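Local coordinates for protein ribokinase (Arabidopsis thaliana, PDB 6ILS) that phosphorylates D-ribose at O-5 with ATP and a divalent cation, most likely magnesium, yielding D-ribose 5-phosphate for nucleotide synthesis and the pentose phosphate pathway, at residues 207-221 with 224-236. Residues are numbered along the deposited sequence; the frame is centred on the assembly and turned at random.
Sequences ISQAVAKCHKLGVKQ and VKLGSKGSALFIQ. With ATP (adenosine-5'-triphosphate), chain E.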
ATOM      1  N   ILE B 207     -32.259  21.737   1.388  1.00 30.50           N
ATOM      2  CA  ILE B 207     -31.540  21.072   2.480  1.00 26.27           C
ATOM      3  C   ILE B 207     -32.429  20.976   3.712  1.00 24.09           C
ATOM      4  O   ILE B 207     -32.520  19.934   4.332  1.00 22.42           O
ATOM      5  CB  ILE B 207     -30.229  21.810   2.810  1.00 26.20           C
ATOM      6  CG1 ILE B 207     -29.240  21.641   1.649  1.00 28.30           C
ATOM      7  CG2 ILE B 207     -29.646  21.325   4.124  1.00 22.68           C
ATOM      8  CD1 ILE B 207     -28.024  22.564   1.716  1.00 31.63           C
ATOM      9  N   SER B 208     -33.118  22.061   4.049  1.00 24.73           N
ATOM     10  CA  SER B 208     -34.006  22.062   5.209  1.00 27.03           C
ATOM     11  C   SER B 208     -35.123  21.035   5.082  1.00 27.43           C
ATOM     12  O   SER B 208     -35.529  20.417   6.069  1.00 27.38           O
ATOM     13  CB  SER B 208     -34.607  23.460   5.411  1.00 31.92           C
ATOM     14  OG  SER B 208     -33.566  24.419   5.504  1.00 33.76           O
ATOM     15  N   GLN B 209     -35.616  20.856   3.864  1.00 29.51           N
ATOM     16  CA  GLN B 209     -36.664  19.876   3.629  1.00 32.82           C
ATOM     17  C   GLN B 209     -36.092  18.456   3.594  1.00 31.26           C
ATOM     18  O   GLN B 209     -36.762  17.499   3.993  1.00 33.55           O
ATOM     19  CB  GLN B 209     -37.412  20.200   2.334  1.00 40.24           C
ATOM     20  CG  GLN B 209     -38.301  21.434   2.472  1.00 41.64           C
ATOM     21  CD  GLN B 209     -39.000  21.494   3.825  1.00 40.10           C
ATOM     22  OE1 GLN B 209     -39.896  20.700   4.115  1.00 42.17           O
ATOM     23  NE2 GLN B 209     -38.575  22.433   4.668  1.00 42.86           N
ATOM     24  N   ALA B 210     -34.856  18.316   3.125  1.00 29.31           N
ATOM     25  CA  ALA B 210     -34.208  17.010   3.200  1.00 29.41           C
ATOM     26  C   ALA B 210     -34.019  16.634   4.672  1.00 30.57           C
ATOM     27  O   ALA B 210     -34.217  15.476   5.051  1.00 30.78           O
ATOM     28  CB  ALA B 210     -32.881  17.017   2.451  1.00 28.84           C
ATOM     29  N   VAL B 211     -33.677  17.627   5.501  1.00 25.53           N
ATOM     30  CA  VAL B 211     -33.507  17.430   6.938  1.00 24.38           C
ATOM     31  C   VAL B 211     -34.832  17.112   7.634  1.00 29.74           C
ATOM     32  O   VAL B 211     -34.884  16.285   8.552  1.00 29.17           O
ATOM     33  CB  VAL B 211     -32.851  18.683   7.608  1.00 23.48           C
ATOM     34  CG1 VAL B 211     -32.973  18.614   9.124  1.00 21.85           C
ATOM     35  CG2 VAL B 211     -31.371  18.825   7.166  1.00 22.55           C
ATOM     36  N   ALA B 212     -35.905  17.773   7.208  1.00 29.81           N
ATOM     37  CA  ALA B 212     -37.238  17.450   7.720  1.00 32.49           C
ATOM     38  C   ALA B 212     -37.548  15.963   7.467  1.00 27.34           C
ATOM     39  O   ALA B 212     -38.104  15.287   8.329  1.00 32.42           O
ATOM     40  CB  ALA B 212     -38.300  18.352   7.075  1.00 33.92           C
ATOM     41  N   LYS B 213     -37.173  15.466   6.291  1.00 32.55           N
ATOM     42  CA  LYS B 213     -37.261  14.032   6.004  1.00 31.45           C
ATOM     43  C   LYS B 213     -36.452  13.221   7.020  1.00 33.23           C
ATOM     44  O   LYS B 213     -36.910  12.179   7.480  1.00 33.77           O
ATOM     45  CB  LYS B 213     -36.768  13.725   4.596  1.00 31.25           C
ATOM     46  N   CYS B 214     -35.259  13.707   7.379  1.00 29.24           N
ATOM     47  CA  CYS B 214     -34.458  13.034   8.403  1.00 30.51           C
ATOM     48  C   CYS B 214     -35.167  13.028   9.750  1.00 23.19           C
ATOM     49  O   CYS B 214     -35.087  12.057  10.484  1.00 33.61           O
ATOM     50  CB  CYS B 214     -33.065  13.682   8.553  1.00 22.84           C
ATOM     51  SG  CYS B 214     -32.058  13.503   7.117  1.00 28.70           S
ATOM     52  N   HIS B 215     -35.856  14.110  10.086  1.00 27.86           N
ATOM     53  CA  HIS B 215     -36.585  14.175  11.349  1.00 24.19           C
ATOM     54  C   HIS B 215     -37.705  13.117  11.373  1.00 36.21           C
ATOM     55  O   HIS B 215     -38.097  12.632  12.437  1.00 32.55           O
ATOM     56  CB  HIS B 215     -37.193  15.561  11.561  1.00 33.25           C
ATOM     57  CG  HIS B 215     -36.203  16.640  11.893  1.00 35.08           C
ATOM     58  ND1 HIS B 215     -35.010  16.396  12.549  1.00 30.87           N
ATOM     59  CD2 HIS B 215     -36.244  17.979  11.682  1.00 34.31           C
ATOM     60  CE1 HIS B 215     -34.359  17.534  12.713  1.00 32.14           C
ATOM     61  NE2 HIS B 215     -35.086  18.512  12.195  1.00 31.77           N
ATOM     62  N   LYS B 216     -38.229  12.789  10.189  1.00 35.63           N
ATOM     63  CA  LYS B 216     -39.301  11.793  10.065  1.00 40.03           C
ATOM     64  C   LYS B 216     -38.724  10.393  10.206  1.00 38.36           C
ATOM     65  O   LYS B 216     -39.364   9.503  10.767  1.00 40.91           O
ATOM     66  CB  LYS B 216     -40.045  11.939   8.731  1.00 38.76           C
ATOM     67  CG  LYS B 216     -40.893  13.200   8.615  1.00 39.06           C
ATOM     68  CD  LYS B 216     -41.486  13.349   7.211  1.00 45.29           C
ATOM     69  CE  LYS B 216     -42.360  14.599   7.090  1.00 53.87           C
ATOM     70  NZ  LYS B 216     -42.857  14.805   5.693  1.00 59.45           N
ATOM     71  N   LEU B 217     -37.502  10.203   9.718  1.00 36.33           N
ATOM     72  CA  LEU B 217     -36.812   8.933   9.914  1.00 33.72           C
ATOM     73  C   LEU B 217     -36.346   8.751  11.368  1.00 33.15           C
ATOM     74  O   LEU B 217     -35.595   7.833  11.650  1.00 37.74           O
ATOM     75  CB  LEU B 217     -35.610   8.811   8.967  1.00 31.86           C
ATOM     76  CG  LEU B 217     -35.774   8.994   7.449  1.00 33.24           C
ATOM     77  CD1 LEU B 217     -34.508   9.532   6.798  1.00 34.59           C
ATOM     78  CD2 LEU B 217     -36.070   7.700   6.816  1.00 36.29           C
ATOM     79  N   GLY B 218     -36.773   9.623  12.283  1.00 37.07           N
ATOM     80  CA  GLY B 218     -36.449   9.473  13.700  1.00 31.84           C
ATOM     81  C   GLY B 218     -35.221  10.214  14.252  1.00 36.06           C
ATOM     82  O   GLY B 218     -34.874  10.072  15.425  1.00 35.25           O
ATOM     83  N   VAL B 219     -34.557  11.019  13.432  1.00 34.13           N
ATOM     84  CA  VAL B 219     -33.348  11.696  13.913  1.00 30.48           C
ATOM     85  C   VAL B 219     -33.634  13.140  14.329  1.00 29.13           C
ATOM     86  O   VAL B 219     -34.038  13.953  13.504  1.00 31.62           O
ATOM     87  CB  VAL B 219     -32.240  11.689  12.860  1.00 31.21           C
ATOM     88  CG1 VAL B 219     -30.907  12.114  13.510  1.00 27.60           C
ATOM     89  CG2 VAL B 219     -32.115  10.319  12.232  1.00 28.39           C
ATOM     90  N   LYS B 220     -33.401  13.439  15.605  1.00 26.21           N
ATOM     91  CA  LYS B 220     -33.714  14.739  16.201  1.00 33.35           C
ATOM     92  C   LYS B 220     -32.756  15.849  15.782  1.00 32.29           C
ATOM     93  O   LYS B 220     -33.146  17.021  15.707  1.00 29.15           O
ATOM     94  CB  LYS B 220     -33.697  14.642  17.731  1.00 31.80           C
ATOM     95  CG  LYS B 220     -34.668  13.631  18.313  1.00 40.96           C
ATOM     96  CD  LYS B 220     -36.109  14.058  18.136  1.00 40.87           C
ATOM     97  CE  LYS B 220     -37.071  12.949  18.570  1.00 50.14           C
ATOM     98  NZ  LYS B 220     -37.152  11.844  17.563  1.00 45.77           N
ATOM     99  N   GLN B 221     -31.497  15.483  15.548  1.00 27.71           N
ATOM    100  CA  GLN B 221     -30.456  16.483  15.267  1.00 23.28           C
ATOM    101  C   GLN B 221     -29.650  16.086  14.056  1.00 20.87           C
ATOM    102  O   GLN B 221     -29.224  14.937  13.925  1.00 19.74           O
ATOM    103  CB  GLN B 221     -29.531  16.665  16.467  1.00 22.97           C
ATOM    104  CG  GLN B 221     -30.232  17.002  17.744  1.00 31.48           C
ATOM    105  CD  GLN B 221     -29.276  17.506  18.802  1.00 38.49           C
ATOM    106  OE1 GLN B 221     -28.137  17.864  18.503  1.00 37.75           O
ATOM    107  NE2 GLN B 221     -29.745  17.569  20.041  1.00 48.83           N
ATOM    108  N   VAL B 224     -25.283  19.208   9.249  1.00 15.14           N
ATOM    109  CA  VAL B 224     -24.995  19.118   7.831  1.00 18.06           C
ATOM    110  C   VAL B 224     -23.720  19.867   7.437  1.00 19.82           C
ATOM    111  O   VAL B 224     -23.578  21.054   7.729  1.00 20.27           O
ATOM    112  CB  VAL B 224     -26.166  19.663   6.984  1.00 24.19           C
ATOM    113  CG1 VAL B 224     -25.924  19.363   5.519  1.00 23.21           C
ATOM    114  CG2 VAL B 224     -27.485  19.050   7.443  1.00 24.52           C
ATOM    115  N   LYS B 225     -22.799  19.155   6.789  1.00 19.79           N
ATOM    116  CA  LYS B 225     -21.565  19.749   6.288  1.00 20.07           C
ATOM    117  C   LYS B 225     -21.779  20.248   4.862  1.00 24.72           C
ATOM    118  O   LYS B 225     -22.219  19.498   3.992  1.00 23.07           O
ATOM    119  CB  LYS B 225     -20.420  18.725   6.365  1.00 22.09           C
ATOM    120  CG  LYS B 225     -20.111  18.308   7.811  1.00 23.02           C
ATOM    121  CD  LYS B 225     -19.292  17.000   7.938  1.00 26.11           C
ATOM    122  CE  LYS B 225     -20.151  15.783   7.578  1.00 27.58           C
ATOM    123  NZ  LYS B 225     -19.817  14.565   8.406  1.00 31.34           N
ATOM    124  N   LEU B 226     -21.470  21.520   4.622  1.00 22.28           N
ATOM    125  CA  LEU B 226     -21.826  22.152   3.359  1.00 24.47           C
ATOM    126  C   LEU B 226     -20.609  22.633   2.564  1.00 29.78           C
ATOM    127  O   LEU B 226     -20.719  23.555   1.753  1.00 31.19           O
ATOM    128  CB  LEU B 226     -22.771  23.321   3.618  1.00 22.77           C
ATOM    129  CG  LEU B 226     -24.038  22.967   4.386  1.00 28.70           C
ATOM    130  CD1 LEU B 226     -24.766  24.208   4.850  1.00 30.79           C
ATOM    131  CD2 LEU B 226     -24.931  22.108   3.523  1.00 28.27           C
ATOM    132  N   GLY B 227     -19.462  22.003   2.796  1.00 28.24           N
ATOM    133  CA  GLY B 227     -18.248  22.318   2.061  1.00 32.78           C
ATOM    134  C   GLY B 227     -17.871  23.783   2.188  1.00 30.55           C
ATOM    135  O   GLY B 227     -17.809  24.305   3.286  1.00 26.94           O
ATOM    136  N   SER B 228     -17.654  24.447   1.056  1.00 35.09           N
ATOM    137  CA  SER B 228     -17.268  25.855   1.051  1.00 31.29           C
ATOM    138  C   SER B 228     -18.365  26.771   1.590  1.00 31.30           C
ATOM    139  O   SER B 228     -18.099  27.935   1.897  1.00 30.20           O
ATOM    140  CB  SER B 228     -16.885  26.287  -0.366  1.00 36.15           C
ATOM    141  OG  SER B 228     -18.008  26.190  -1.224  1.00 36.64           O
ATOM    142  N   LYS B 229     -19.585  26.248   1.724  1.00 31.73           N
ATOM    143  CA  LYS B 229     -20.699  27.016   2.286  1.00 29.65           C
ATOM    144  C   LYS B 229     -20.792  26.900   3.810  1.00 27.38           C
ATOM    145  O   LYS B 229     -21.666  27.496   4.438  1.00 30.30           O
ATOM    146  CB  LYS B 229     -22.024  26.574   1.676  1.00 33.95           C
ATOM    147  CG  LYS B 229     -22.074  26.665   0.163  1.00 38.92           C
ATOM    148  CD  LYS B 229     -22.710  25.412  -0.445  1.00 49.18           C
ATOM    149  CE  LYS B 229     -22.513  25.368  -1.960  1.00 51.69           C
ATOM    150  NZ  LYS B 229     -21.083  25.138  -2.323  1.00 61.72           N
ATOM    151  N   GLY B 230     -19.912  26.111   4.402  1.00 24.62           N
ATOM    152  CA  GLY B 230     -19.905  25.964   5.841  1.00 21.56           C
ATOM    153  C   GLY B 230     -20.677  24.767   6.378  1.00 23.94           C
ATOM    154  O   GLY B 230     -20.445  23.628   5.991  1.00 22.38           O
ATOM    155  N   SER B 231     -21.586  25.038   7.301  1.00 20.18           N
ATOM    156  CA  SER B 231     -22.291  23.978   7.978  1.00 20.47           C
ATOM    157  C   SER B 231     -23.579  24.497   8.576  1.00 21.14           C
ATOM    158  O   SER B 231     -23.811  25.702   8.639  1.00 21.03           O
ATOM    159  CB  SER B 231     -21.403  23.376   9.072  1.00 21.24           C
ATOM    160  OG  SER B 231     -21.157  24.324  10.096  1.00 19.54           O
ATOM    161  N   ALA B 232     -24.421  23.586   9.038  1.00 17.09           N
ATOM    162  CA  ALA B 232     -25.609  23.997   9.770  1.00 17.83           C
ATOM    163  C   ALA B 232     -26.052  22.877  10.693  1.00 19.68           C
ATOM    164  O   ALA B 232     -25.873  21.701  10.372  1.00 20.36           O
ATOM    165  CB  ALA B 232     -26.737  24.403   8.808  1.00 21.75           C
ATOM    166  N   LEU B 233     -26.582  23.256  11.849  1.00 17.61           N
ATOM    167  CA  LEU B 233     -27.086  22.318  12.827  1.00 19.17           C
ATOM    168  C   LEU B 233     -28.594  22.479  12.932  1.00 20.84           C
ATOM    169  O   LEU B 233     -29.090  23.536  13.349  1.00 23.19           O
ATOM    170  CB  LEU B 233     -26.448  22.528  14.195  1.00 17.71           C
ATOM    171  CG  LEU B 233     -26.932  21.592  15.313  1.00 22.31           C
ATOM    172  CD1 LEU B 233     -26.551  20.135  15.030  1.00 20.46           C
ATOM    173  CD2 LEU B 233     -26.387  22.033  16.655  1.00 24.20           C
ATOM    174  N   PHE B 234     -29.311  21.437  12.524  1.00 19.47           N
ATOM    175  CA  PHE B 234     -30.769  21.406  12.654  1.00 20.05           C
ATOM    176  C   PHE B 234     -31.158  20.577  13.856  1.00 20.56           C
ATOM    177  O   PHE B 234     -30.729  19.432  13.992  1.00 22.63           O
ATOM    178  CB  PHE B 234     -31.433  20.809  11.410  1.00 17.60           C
ATOM    179  CG  PHE B 234     -31.171  21.561  10.139  1.00 20.86           C
ATOM    180  CD1 PHE B 234     -29.972  21.408   9.450  1.00 20.94           C
ATOM    181  CD2 PHE B 234     -32.134  22.399   9.607  1.00 24.31           C
ATOM    182  CE1 PHE B 234     -29.743  22.086   8.272  1.00 19.95           C
ATOM    183  CE2 PHE B 234     -31.901  23.087   8.430  1.00 21.90           C
ATOM    184  CZ  PHE B 234     -30.710  22.928   7.761  1.00 23.59           C
ATOM    185  N   ILE B 235     -31.978  21.149  14.724  1.00 20.72           N
ATOM    186  CA  ILE B 235     -32.531  20.423  15.863  1.00 24.27           C
ATOM    187  C   ILE B 235     -34.052  20.482  15.757  1.00 29.25           C
ATOM    188  O   ILE B 235     -34.615  21.558  15.570  1.00 28.00           O
ATOM    189  CB  ILE B 235     -32.065  21.022  17.183  1.00 26.69           C
ATOM    190  CG1 ILE B 235     -30.531  21.003  17.259  1.00 28.88           C
ATOM    191  CG2 ILE B 235     -32.685  20.279  18.357  1.00 31.92           C
ATOM    192  CD1 ILE B 235     -29.983  21.657  18.494  1.00 32.33           C
ATOM    193  N   GLN B 236     -34.713  19.338  15.842  1.00 28.73           N
ATOM    194  CA  GLN B 236     -36.162  19.312  15.662  1.00 31.53           C
ATOM    195  C   GLN B 236     -36.877  20.219  16.658  1.00 30.23           C
ATOM    196  O   GLN B 236     -36.628  20.160  17.864  1.00 29.84           O
ATOM    197  CB  GLN B 236     -36.695  17.889  15.780  1.00 33.94           C
ATOM    198  CG  GLN B 236     -38.133  17.768  15.333  1.00 35.73           C
ATOM    199  CD  GLN B 236     -38.529  16.344  15.119  1.00 40.08           C
ATOM    200  OE1 GLN B 236     -37.997  15.445  15.763  1.00 37.95           O
ATOM    201  NE2 GLN B 236     -39.460  16.118  14.197  1.00 40.49           N
TER
HETATM  202  PG  ATP E 401     -17.179  15.763   3.982  1.00 43.93           P
HETATM  203  O1G ATP E 401     -17.943  14.965   4.976  1.00 40.11           O
HETATM  204  O2G ATP E 401     -15.693  15.448   4.069  1.00 44.89           O
HETATM  205  O3G ATP E 401     -17.609  15.446   2.583  1.00 47.42           O
HETATM  206  PB  ATP E 401     -17.674  18.425   3.225  1.00 43.00           P
HETATM  207  O1B ATP E 401     -17.923  19.701   3.903  1.00 35.53           O
HETATM  208  O2B ATP E 401     -18.832  18.160   2.377  1.00 42.99           O
HETATM  209  O3B ATP E 401     -17.487  17.300   4.321  1.00 42.07           O
HETATM  210  PA  ATP E 401     -15.180  19.386   2.079  1.00 48.85           P
HETATM  211  O1A ATP E 401     -15.553  20.415   1.018  1.00 43.66           O
HETATM  212  O2A ATP E 401     -13.943  18.636   1.654  1.00 39.60           O
HETATM  213  O3A ATP E 401     -16.372  18.360   2.271  1.00 58.03           O
HETATM  214  O5' ATP E 401     -14.869  20.128   3.422  1.00 39.85           O
HETATM  215  C5' ATP E 401     -14.604  19.392   4.600  1.00 38.15           C
HETATM  216  C4' ATP E 401     -14.569  20.421   5.807  1.00 33.86           C
HETATM  217  O4' ATP E 401     -13.526  21.519   5.506  1.00 33.02           O
HETATM  218  C3' ATP E 401     -15.688  21.003   5.888  1.00 33.85           C
HETATM  219  O3' ATP E 401     -16.028  21.236   7.267  1.00 26.51           O
HETATM  220  C2' ATP E 401     -15.523  22.472   5.135  1.00 31.28           C
HETATM  221  O2' ATP E 401     -16.546  23.352   5.683  1.00 29.98           O
HETATM  222  C1' ATP E 401     -14.327  22.837   5.349  1.00 31.39           C
HETATM  223  N9  ATP E 401     -13.762  23.482   4.149  1.00 32.53           N
HETATM  224  C8  ATP E 401     -13.695  23.268   2.802  1.00 33.53           C
HETATM  225  N7  ATP E 401     -12.997  24.300   2.254  1.00 35.44           N
HETATM  226  C5  ATP E 401     -12.624  25.146   3.268  1.00 32.19           C
HETATM  227  C6  ATP E 401     -11.903  26.339   3.265  1.00 35.38           C
HETATM  228  N6  ATP E 401     -11.339  27.025   2.136  1.00 36.58           N
HETATM  229  N1  ATP E 401     -11.683  26.977   4.414  1.00 29.28           N
HETATM  230  C2  ATP E 401     -12.151  26.456   5.602  1.00 26.86           C
HETATM  231  N3  ATP E 401     -12.851  25.293   5.621  1.00 22.87           N
HETATM  232  C4  ATP E 401     -13.089  24.642   4.440  1.00 31.00           C
HETATM  233  O   HOH W   1     -37.273  12.974  14.807  1.00 39.37           O
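Phe234 rises from strand 231-235 against helix 207-216, and Val211 settles on one face of its ring: CG2 stands 3.9 Å from the ring centroid in a CH-pi contact, while CG1, anti to the backbone N (chi1 167°), meets Phe234 CB at 3.5 Å. Ser208 OG lies at the ring's edge but is hydrogen-bonded back to Phe204 O of its own helix. Farther along, Ile207 CD1 touches Leu226 CD2 at 3.6 Å. The helix thus covers one face of the antiparallel hairpin 221-225/231-235 in the central sheet of this PfkB-family kinase; in the hairpin turn, Gly227 N donates a hydrogen bond to ATP O1B and Gly227 O accepts one from ATP O2'. At the far end, His215 is sandwiched between Val211 O and Gln236, whose CB sits over the ring centre at 3.8 Å and whose amide stacks 18° from the ring plane. A nearly straight, in-plane bond from His215 ND1 to Val219 O (2.8 Å) fixes the ring's rotation, within the Schellman motif that ends the helix at Gly218. Replacing His215 by an alanine removes the ring, which would probably leave Val219 O without a donor and the Gln236 chain freer to turn. Gln236 N donates to Lys220 O (2.8 Å), and one water joins Gln236 OE1, His215 O and Lys220 NZ.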